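Local coordinates for protein Abbfa_003403 (Acinetobacter baumannii, PDB 4ZXH) that probably assembles and releases a peptide product as a four-domain nonribosomal peptide synthetase module with condensation, adenylation, carrier and thioesterase domains, at residues G1100-M1114 with L1238-T1252. Sequence-based numbering, arbitrary orientation.
Sequences GLIEADAAEVAIEEM and LYFDTYLANGIALQT
Gly1100 lies against Thr1242, whose hydroxyl sits beside the Gly1100 carbonyl but donates instead to Leu1238 O within its own helix (OG1 to O 3.0 Å). Thr1242 N and Thr1242 OG1 reach that oxygen from opposite faces of its carbonyl plane, so two donors grip it. Leu1101 starts away from the helix, yet its CD2 returns to meet Tyr1239 CD1 at 3.6 Å, the two side chains crossing at about a right angle; Pro977, from the helix 977-990, touches both. Leu1238, with CG anti to its carbonyl carbon (chi1 -64°), forks against the loop: CD1 approaches Leu1101 O, while CD2 meets Ala1104 CB at 3.8 Å. Here a type II turn spans Glu1103 to Ala1106, and a water links Asp1105 N to Asp1241 OD2. The setting is the alpha/beta-hydrolase fold of the thioesterase domain, where the loop entering helix 1111-1125 runs along helix 1233-1251. Small residues allow close approach: Ala1107 CB meets Ala1245 CB at 3.7 Å. A second water donates to both Glu1108 O and Asn1246 OD1, while Asn1246 ND2 is bonded to Ile1073 O. Val1109 CG1 also packs on Ala1245 CB, and Val1109 O receives a CA-H...O contact from Ala1249 CA (3.4 Å). Beyond the N-cap Ala1110, Ile1111 CG1 rests on Ala1249 CB at 4.0 Å. Met1114, bent at chi3 (-56°), brings CE to Asn1246 OD1 and Ala1249 CB, and also touches Ile1142 of helix 1138-1152.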
ATOM      1  N   GLY A1100     -32.334  -8.079 -25.409  1.00 30.97           N
ATOM      2  CA  GLY A1100     -32.151  -9.423 -24.911  1.00 30.88           C
ATOM      3  C   GLY A1100     -30.861  -9.649 -24.128  1.00 36.64           C
ATOM      4  O   GLY A1100     -30.791 -10.587 -23.321  1.00 36.92           O
ATOM      5  N   LEU A1101     -29.840  -8.819 -24.363  1.00 35.02           N
ATOM      6  CA  LEU A1101     -28.560  -9.006 -23.684  1.00 29.22           C
ATOM      7  C   LEU A1101     -28.593  -8.497 -22.245  1.00 41.53           C
ATOM      8  O   LEU A1101     -27.707  -8.830 -21.455  1.00 43.07           O
ATOM      9  CB  LEU A1101     -27.428  -8.311 -24.432  1.00 20.72           C
ATOM     10  CG  LEU A1101     -26.987  -8.809 -25.813  1.00 27.75           C
ATOM     11  CD1 LEU A1101     -25.678  -8.119 -26.258  1.00 17.41           C
ATOM     12  CD2 LEU A1101     -26.874 -10.334 -25.892  1.00 18.31           C
ATOM     13  N   ILE A1102     -29.620  -7.713 -21.902  1.00 38.69           N
ATOM     14  CA  ILE A1102     -29.694  -7.086 -20.584  1.00 40.54           C
ATOM     15  C   ILE A1102     -30.903  -7.519 -19.743  1.00 47.52           C
ATOM     16  O   ILE A1102     -30.816  -7.607 -18.518  1.00 54.46           O
ATOM     17  CB  ILE A1102     -29.705  -5.561 -20.723  1.00 52.18           C
ATOM     18  CG1 ILE A1102     -28.418  -5.093 -21.414  1.00 64.34           C
ATOM     19  CG2 ILE A1102     -29.859  -4.900 -19.373  1.00 54.38           C
ATOM     20  CD1 ILE A1102     -28.592  -4.782 -22.888  1.00 70.89           C
ATOM     21  N   GLU A1103     -32.033  -7.790 -20.387  1.00 46.53           N
ATOM     22  CA  GLU A1103     -33.218  -8.234 -19.655  1.00 49.89           C
ATOM     23  C   GLU A1103     -33.737  -9.545 -20.232  1.00 47.08           C
ATOM     24  O   GLU A1103     -33.773  -9.718 -21.445  1.00 50.99           O
ATOM     25  CB  GLU A1103     -34.320  -7.171 -19.689  1.00 52.47           C
ATOM     26  CG  GLU A1103     -35.462  -7.448 -18.728  1.00 63.73           C
ATOM     27  CD  GLU A1103     -36.687  -6.603 -19.021  1.00 87.27           C
ATOM     28  OE1 GLU A1103     -36.612  -5.734 -19.914  1.00 90.97           O
ATOM     29  OE2 GLU A1103     -37.731  -6.817 -18.363  1.00 99.51           O
ATOM     30  N   ALA A1104     -34.136 -10.471 -19.368  1.00 43.71           N
ATOM     31  CA  ALA A1104     -34.601 -11.764 -19.841  1.00 43.52           C
ATOM     32  C   ALA A1104     -35.864 -11.639 -20.701  1.00 47.00           C
ATOM     33  O   ALA A1104     -36.746 -10.821 -20.413  1.00 45.94           O
ATOM     34  CB  ALA A1104     -34.839 -12.689 -18.672  1.00 32.62           C
ATOM     35  N   ASP A1105     -35.910 -12.431 -21.773  1.00 44.67           N
ATOM     36  CA  ASP A1105     -37.077 -12.554 -22.652  1.00 49.52           C
ATOM     37  C   ASP A1105     -37.352 -11.289 -23.475  1.00 47.80           C
ATOM     38  O   ASP A1105     -38.392 -11.180 -24.133  1.00 56.10           O
ATOM     39  CB  ASP A1105     -38.326 -12.920 -21.829  1.00 56.98           C
ATOM     40  CG  ASP A1105     -38.200 -14.275 -21.119  1.00 66.01           C
ATOM     41  OD1 ASP A1105     -37.802 -15.284 -21.759  1.00 63.69           O
ATOM     42  OD2 ASP A1105     -38.478 -14.316 -19.895  1.00 68.62           O
ATOM     43  N   ALA A1106     -36.422 -10.340 -23.450  1.00 40.48           N
ATOM     44  CA  ALA A1106     -36.662  -9.031 -24.059  1.00 39.76           C
ATOM     45  C   ALA A1106     -36.227  -8.968 -25.524  1.00 36.63           C
ATOM     46  O   ALA A1106     -36.571  -8.015 -26.229  1.00 33.32           O
ATOM     47  CB  ALA A1106     -35.958  -7.934 -23.259  1.00 30.09           C
ATOM     48  N   ALA A1107     -35.468  -9.966 -25.972  1.00 32.85           N
ATOM     49  CA  ALA A1107     -35.072 -10.030 -27.373  1.00 33.04           C
ATOM     50  C   ALA A1107     -36.304 -10.193 -28.233  1.00 36.83           C
ATOM     51  O   ALA A1107     -37.139 -11.082 -27.992  1.00 40.65           O
ATOM     52  CB  ALA A1107     -34.109 -11.171 -27.619  1.00 30.33           C
ATOM     53  N   GLU A1108     -36.424  -9.317 -29.222  1.00 29.15           N
ATOM     54  CA  GLU A1108     -37.455  -9.447 -30.234  1.00 31.50           C
ATOM     55  C   GLU A1108     -37.239 -10.691 -31.116  1.00 36.94           C
ATOM     56  O   GLU A1108     -36.097 -11.093 -31.376  1.00 43.01           O
ATOM     57  CB  GLU A1108     -37.495  -8.177 -31.081  1.00 40.30           C
ATOM     58  CG  GLU A1108     -38.010  -6.959 -30.314  1.00 52.84           C
ATOM     59  CD  GLU A1108     -39.438  -7.148 -29.788  1.00 61.06           C
ATOM     60  OE1 GLU A1108     -40.212  -7.934 -30.391  1.00 59.72           O
ATOM     61  OE2 GLU A1108     -39.779  -6.509 -28.767  1.00 66.40           O
ATOM     62  N   VAL A1109     -38.333 -11.295 -31.577  1.00 37.53           N
ATOM     63  CA  VAL A1109     -38.248 -12.470 -32.446  1.00 33.73           C
ATOM     64  C   VAL A1109     -38.801 -12.229 -33.854  1.00 36.28           C
ATOM     65  O   VAL A1109     -38.835 -13.133 -34.692  1.00 44.44           O
ATOM     66  CB  VAL A1109     -38.994 -13.665 -31.834  1.00 39.93           C
ATOM     67  CG1 VAL A1109     -38.251 -14.179 -30.602  1.00 40.10           C
ATOM     68  CG2 VAL A1109     -40.428 -13.286 -31.516  1.00 32.41           C
ATOM     69  N   ALA A1110     -39.243 -11.013 -34.116  1.00 38.66           N
ATOM     70  CA  ALA A1110     -39.694 -10.662 -35.449  1.00 39.83           C
ATOM     71  C   ALA A1110     -38.943  -9.426 -35.904  1.00 41.10           C
ATOM     72  O   ALA A1110     -38.964  -8.406 -35.216  1.00 46.52           O
ATOM     73  CB  ALA A1110     -41.185 -10.421 -35.464  1.00 33.35           C
ATOM     74  N   ILE A1111     -38.276  -9.514 -37.050  1.00 37.59           N
ATOM     75  CA  ILE A1111     -37.495  -8.383 -37.550  1.00 37.60           C
ATOM     76  C   ILE A1111     -38.354  -7.132 -37.683  1.00 40.37           C
ATOM     77  O   ILE A1111     -37.899  -6.025 -37.376  1.00 40.71           O
ATOM     78  CB  ILE A1111     -36.822  -8.710 -38.896  1.00 38.77           C
ATOM     79  CG1 ILE A1111     -35.470  -9.362 -38.636  1.00 41.93           C
ATOM     80  CG2 ILE A1111     -36.558  -7.481 -39.681  1.00 46.32           C
ATOM     81  CD1 ILE A1111     -34.511  -9.243 -39.765  1.00 39.96           C
ATOM     82  N   GLU A1112     -39.606  -7.309 -38.088  1.00 39.29           N
ATOM     83  CA  GLU A1112     -40.512  -6.174 -38.239  1.00 47.19           C
ATOM     84  C   GLU A1112     -40.685  -5.444 -36.890  1.00 50.05           C
ATOM     85  O   GLU A1112     -40.673  -4.207 -36.838  1.00 50.94           O
ATOM     86  CB  GLU A1112     -41.867  -6.633 -38.819  1.00 36.70           C
ATOM     87  CG  GLU A1112     -41.809  -7.195 -40.286  1.00 57.22           C
ATOM     88  CD  GLU A1112     -41.607  -8.738 -40.403  1.00 66.26           C
ATOM     89  OE1 GLU A1112     -41.204  -9.392 -39.409  1.00 61.71           O
ATOM     90  OE2 GLU A1112     -41.852  -9.302 -41.503  1.00 63.96           O
ATOM     91  N   GLU A1113     -40.784  -6.198 -35.798  1.00 46.84           N
ATOM     92  CA  GLU A1113     -40.996  -5.593 -34.482  1.00 54.67           C
ATOM     93  C   GLU A1113     -39.712  -4.983 -33.942  1.00 50.64           C
ATOM     94  O   GLU A1113     -39.712  -3.900 -33.360  1.00 58.86           O
ATOM     95  CB  GLU A1113     -41.548  -6.620 -33.489  1.00 64.37           C
ATOM     96  CG  GLU A1113     -42.964  -7.071 -33.781  1.00 78.34           C
ATOM     97  CD  GLU A1113     -43.925  -5.904 -33.933  1.00102.15           C
ATOM     98  OE1 GLU A1113     -43.777  -4.905 -33.193  1.00110.49           O
ATOM     99  OE2 GLU A1113     -44.832  -5.985 -34.791  1.00110.89           O
ATOM    100  N   MET A1114     -38.622  -5.709 -34.132  1.00 48.36           N
ATOM    101  CA  MET A1114     -37.270  -5.244 -33.824  1.00 44.34           C
ATOM    102  C   MET A1114     -37.048  -3.849 -34.410  1.00 40.83           C
ATOM    103  O   MET A1114     -36.574  -2.938 -33.735  1.00 43.28           O
ATOM    104  CB  MET A1114     -36.253  -6.244 -34.391  1.00 26.77           C
ATOM    105  CG  MET A1114     -34.876  -6.210 -33.832  1.00 24.91           C
ATOM    106  SD  MET A1114     -33.886  -7.596 -34.476  1.00 30.19           S
ATOM    107  CE  MET A1114     -34.910  -8.989 -34.003  1.00 24.14           C
ATOM    108  N   LEU A1238     -29.181 -15.355 -21.228  1.00 26.43           N
ATOM    109  CA  LEU A1238     -29.534 -14.130 -21.933  1.00 23.81           C
ATOM    110  C   LEU A1238     -28.885 -14.123 -23.313  1.00 28.22           C
ATOM    111  O   LEU A1238     -29.525 -13.770 -24.304  1.00 31.90           O
ATOM    112  CB  LEU A1238     -29.105 -12.882 -21.152  1.00 35.86           C
ATOM    113  CG  LEU A1238     -29.778 -12.642 -19.798  1.00 39.88           C
ATOM    114  CD1 LEU A1238     -29.362 -11.321 -19.196  1.00 25.66           C
ATOM    115  CD2 LEU A1238     -31.269 -12.702 -19.972  1.00 44.03           C
ATOM    116  N   TYR A1239     -27.624 -14.535 -23.379  1.00 21.20           N
ATOM    117  CA  TYR A1239     -26.870 -14.420 -24.620  1.00 25.40           C
ATOM    118  C   TYR A1239     -27.287 -15.489 -25.606  1.00 23.95           C
ATOM    119  O   TYR A1239     -27.351 -15.249 -26.807  1.00 36.36           O
ATOM    120  CB  TYR A1239     -25.357 -14.504 -24.366  1.00 19.56           C
ATOM    121  CG  TYR A1239     -24.852 -13.470 -23.380  1.00 30.31           C
ATOM    122  CD1 TYR A1239     -25.541 -12.270 -23.182  1.00 24.12           C
ATOM    123  CD2 TYR A1239     -23.689 -13.693 -22.637  1.00 34.76           C
ATOM    124  CE1 TYR A1239     -25.085 -11.321 -22.270  1.00 31.85           C
ATOM    125  CE2 TYR A1239     -23.227 -12.754 -21.726  1.00 38.89           C
ATOM    126  CZ  TYR A1239     -23.930 -11.567 -21.547  1.00 37.82           C
ATOM    127  OH  TYR A1239     -23.481 -10.631 -20.641  1.00 33.42           O
ATOM    128  N   PHE A1240     -27.561 -16.678 -25.100  1.00 29.97           N
ATOM    129  CA  PHE A1240     -27.992 -17.760 -25.965  1.00 31.08           C
ATOM    130  C   PHE A1240     -29.406 -17.466 -26.465  1.00 32.54           C
ATOM    131  O   PHE A1240     -29.667 -17.570 -27.659  1.00 35.48           O
ATOM    132  CB  PHE A1240     -27.930 -19.109 -25.237  1.00 26.87           C
ATOM    133  CG  PHE A1240     -28.148 -20.288 -26.138  1.00 28.93           C
ATOM    134  CD1 PHE A1240     -27.573 -20.320 -27.397  1.00 27.91           C
ATOM    135  CD2 PHE A1240     -28.913 -21.366 -25.728  1.00 24.30           C
ATOM    136  CE1 PHE A1240     -27.771 -21.398 -28.239  1.00 26.76           C
ATOM    137  CE2 PHE A1240     -29.111 -22.444 -26.552  1.00 24.82           C
ATOM    138  CZ  PHE A1240     -28.535 -22.464 -27.817  1.00 31.56           C
ATOM    139  N   ASP A1241     -30.300 -17.061 -25.562  1.00 29.53           N
ATOM    140  CA  ASP A1241     -31.685 -16.729 -25.933  1.00 23.89           C
ATOM    141  C   ASP A1241     -31.762 -15.606 -26.970  1.00 27.68           C
ATOM    142  O   ASP A1241     -32.546 -15.685 -27.923  1.00 25.78           O
ATOM    143  CB  ASP A1241     -32.499 -16.340 -24.704  1.00 25.40           C
ATOM    144  CG  ASP A1241     -32.930 -17.544 -23.873  1.00 43.24           C
ATOM    145  OD1 ASP A1241     -32.757 -18.719 -24.316  1.00 37.87           O
ATOM    146  OD2 ASP A1241     -33.455 -17.296 -22.762  1.00 45.99           O
ATOM    147  N   THR A1242     -30.951 -14.567 -26.789  1.00 24.74           N
ATOM    148  CA  THR A1242     -30.832 -13.513 -27.801  1.00 28.09           C
ATOM    149  C   THR A1242     -30.418 -14.083 -29.160  1.00 22.26           C
ATOM    150  O   THR A1242     -31.045 -13.794 -30.190  1.00 20.42           O
ATOM    151  CB  THR A1242     -29.830 -12.434 -27.362  1.00 27.24           C
ATOM    152  OG1 THR A1242     -30.391 -11.722 -26.257  1.00 26.46           O
ATOM    153  CG2 THR A1242     -29.557 -11.452 -28.482  1.00 19.31           C
ATOM    154  N   TYR A1243     -29.377 -14.906 -29.141  1.00 19.52           N
ATOM    155  CA  TYR A1243     -28.906 -15.618 -30.320  1.00 18.97           C
ATOM    156  C   TYR A1243     -30.051 -16.407 -30.984  1.00 26.69           C
ATOM    157  O   TYR A1243     -30.268 -16.299 -32.205  1.00 22.56           O
ATOM    158  CB  TYR A1243     -27.738 -16.539 -29.930  1.00 22.55           C
ATOM    159  CG  TYR A1243     -27.156 -17.374 -31.061  1.00 27.33           C
ATOM    160  CD1 TYR A1243     -26.256 -16.816 -31.963  1.00 17.40           C
ATOM    161  CD2 TYR A1243     -27.490 -18.735 -31.206  1.00 26.83           C
ATOM    162  CE1 TYR A1243     -25.727 -17.565 -32.995  1.00 18.50           C
ATOM    163  CE2 TYR A1243     -26.960 -19.502 -32.223  1.00 24.50           C
ATOM    164  CZ  TYR A1243     -26.071 -18.905 -33.115  1.00 31.96           C
ATOM    165  OH  TYR A1243     -25.518 -19.626 -34.141  1.00 34.07           O
ATOM    166  N   LEU A1244     -30.804 -17.170 -30.187  1.00 27.90           N
ATOM    167  CA  LEU A1244     -31.904 -17.976 -30.730  1.00 22.51           C
ATOM    168  C   LEU A1244     -32.984 -17.079 -31.321  1.00 29.16           C
ATOM    169  O   LEU A1244     -33.566 -17.409 -32.346  1.00 35.00           O
ATOM    170  CB  LEU A1244     -32.513 -18.896 -29.657  1.00 23.96           C
ATOM    171  CG  LEU A1244     -31.612 -20.038 -29.170  1.00 34.32           C
ATOM    172  CD1 LEU A1244     -32.233 -20.755 -28.014  1.00 25.53           C
ATOM    173  CD2 LEU A1244     -31.284 -21.016 -30.280  1.00 23.85           C
ATOM    174  N   ALA A1245     -33.235 -15.942 -30.671  1.00 32.16           N
ATOM    175  CA  ALA A1245     -34.312 -15.035 -31.061  1.00 26.80           C
ATOM    176  C   ALA A1245     -34.031 -14.423 -32.418  1.00 28.30           C
ATOM    177  O   ALA A1245     -34.911 -14.337 -33.284  1.00 25.64           O
ATOM    178  CB  ALA A1245     -34.488 -13.957 -30.029  1.00 24.30           C
ATOM    179  N   ASN A1246     -32.785 -14.004 -32.607  1.00 25.35           N
ATOM    180  CA  ASN A1246     -32.387 -13.452 -33.890  1.00 21.06           C
ATOM    181  C   ASN A1246     -32.431 -14.528 -34.964  1.00 27.83           C
ATOM    182  O   ASN A1246     -32.757 -14.240 -36.117  1.00 28.41           O
ATOM    183  CB  ASN A1246     -31.005 -12.822 -33.790  1.00 24.73           C
ATOM    184  CG  ASN A1246     -31.034 -11.474 -33.079  1.00 28.74           C
ATOM    185  OD1 ASN A1246     -32.064 -10.784 -33.057  1.00 25.51           O
ATOM    186  ND2 ASN A1246     -29.895 -11.083 -32.507  1.00 31.32           N
ATOM    187  N   GLY A1247     -32.139 -15.772 -34.579  1.00 24.02           N
ATOM    188  CA  GLY A1247     -32.226 -16.881 -35.517  1.00 21.74           C
ATOM    189  C   GLY A1247     -33.630 -17.046 -36.076  1.00 32.04           C
ATOM    190  O   GLY A1247     -33.832 -17.075 -37.286  1.00 39.81           O
ATOM    191  N   ILE A1248     -34.600 -17.167 -35.175  1.00 27.88           N
ATOM    192  CA  ILE A1248     -36.007 -17.250 -35.524  1.00 28.81           C
ATOM    193  C   ILE A1248     -36.446 -16.024 -36.330  1.00 34.47           C
ATOM    194  O   ILE A1248     -37.280 -16.132 -37.233  1.00 31.26           O
ATOM    195  CB  ILE A1248     -36.859 -17.370 -34.254  1.00 29.62           C
ATOM    196  CG1 ILE A1248     -36.462 -18.618 -33.473  1.00 41.54           C
ATOM    197  CG2 ILE A1248     -38.296 -17.442 -34.584  1.00 30.12           C
ATOM    198  CD1 ILE A1248     -37.125 -18.712 -32.097  1.00 51.31           C
ATOM    199  N   ALA A1249     -35.878 -14.857 -36.016  1.00 26.98           N
ATOM    200  CA  ALA A1249     -36.231 -13.654 -36.749  1.00 26.87           C
ATOM    201  C   ALA A1249     -35.766 -13.790 -38.190  1.00 34.03           C
ATOM    202  O   ALA A1249     -36.533 -13.539 -39.129  1.00 42.55           O
ATOM    203  CB  ALA A1249     -35.631 -12.428 -36.104  1.00 24.81           C
ATOM    204  N   LEU A1250     -34.513 -14.209 -38.359  1.00 28.96           N
ATOM    205  CA  LEU A1250     -33.968 -14.474 -39.686  1.00 26.92           C
ATOM    206  C   LEU A1250     -34.837 -15.476 -40.440  1.00 34.81           C
ATOM    207  O   LEU A1250     -35.192 -15.262 -41.603  1.00 34.10           O
ATOM    208  CB  LEU A1250     -32.537 -15.007 -39.593  1.00 33.08           C
ATOM    209  CG  LEU A1250     -31.861 -15.247 -40.944  1.00 35.27           C
ATOM    210  CD1 LEU A1250     -31.975 -13.961 -41.759  1.00 46.25           C
ATOM    211  CD2 LEU A1250     -30.397 -15.615 -40.764  1.00 24.89           C
ATOM    212  N   GLN A1251     -35.176 -16.554 -39.736  1.00 29.47           N
ATOM    213  CA  GLN A1251     -35.915 -17.682 -40.260  1.00 27.02           C
ATOM    214  C   GLN A1251     -37.288 -17.292 -40.784  1.00 35.75           C
ATOM    215  O   GLN A1251     -37.857 -18.003 -41.602  1.00 39.52           O
ATOM    216  CB  GLN A1251     -36.054 -18.728 -39.162  1.00 40.06           C
ATOM    217  CG  GLN A1251     -36.243 -20.142 -39.634  1.00 61.84           C
ATOM    218  CD  GLN A1251     -35.854 -21.139 -38.554  1.00 72.15           C
ATOM    219  OE1 GLN A1251     -35.140 -20.789 -37.604  1.00 55.52           O
ATOM    220  NE2 GLN A1251     -36.330 -22.385 -38.685  1.00 80.55           N
ATOM    221  N   THR A1252     -37.817 -16.158 -40.326  1.00 33.39           N
ATOM    222  CA  THR A1252     -39.172 -15.745 -40.709  1.00 31.85           C
ATOM    223  C   THR A1252     -39.260 -14.371 -41.411  1.00 31.35           C
ATOM    224  O   THR A1252     -40.322 -13.739 -41.417  1.00 45.22           O
ATOM    225  CB  THR A1252     -40.098 -15.718 -39.472  1.00 35.91           C
ATOM    226  OG1 THR A1252     -39.576 -14.808 -38.502  1.00 38.94           O
ATOM    227  CG2 THR A1252     -40.202 -17.109 -38.841  1.00 32.51           C
TER
HETATM  228  O   HOH W   1     -33.561 -14.586 -21.783  1.00 39.74           O
HETATM  229  O   HOH W   2     -33.727  -9.971 -31.033  1.00 24.90           O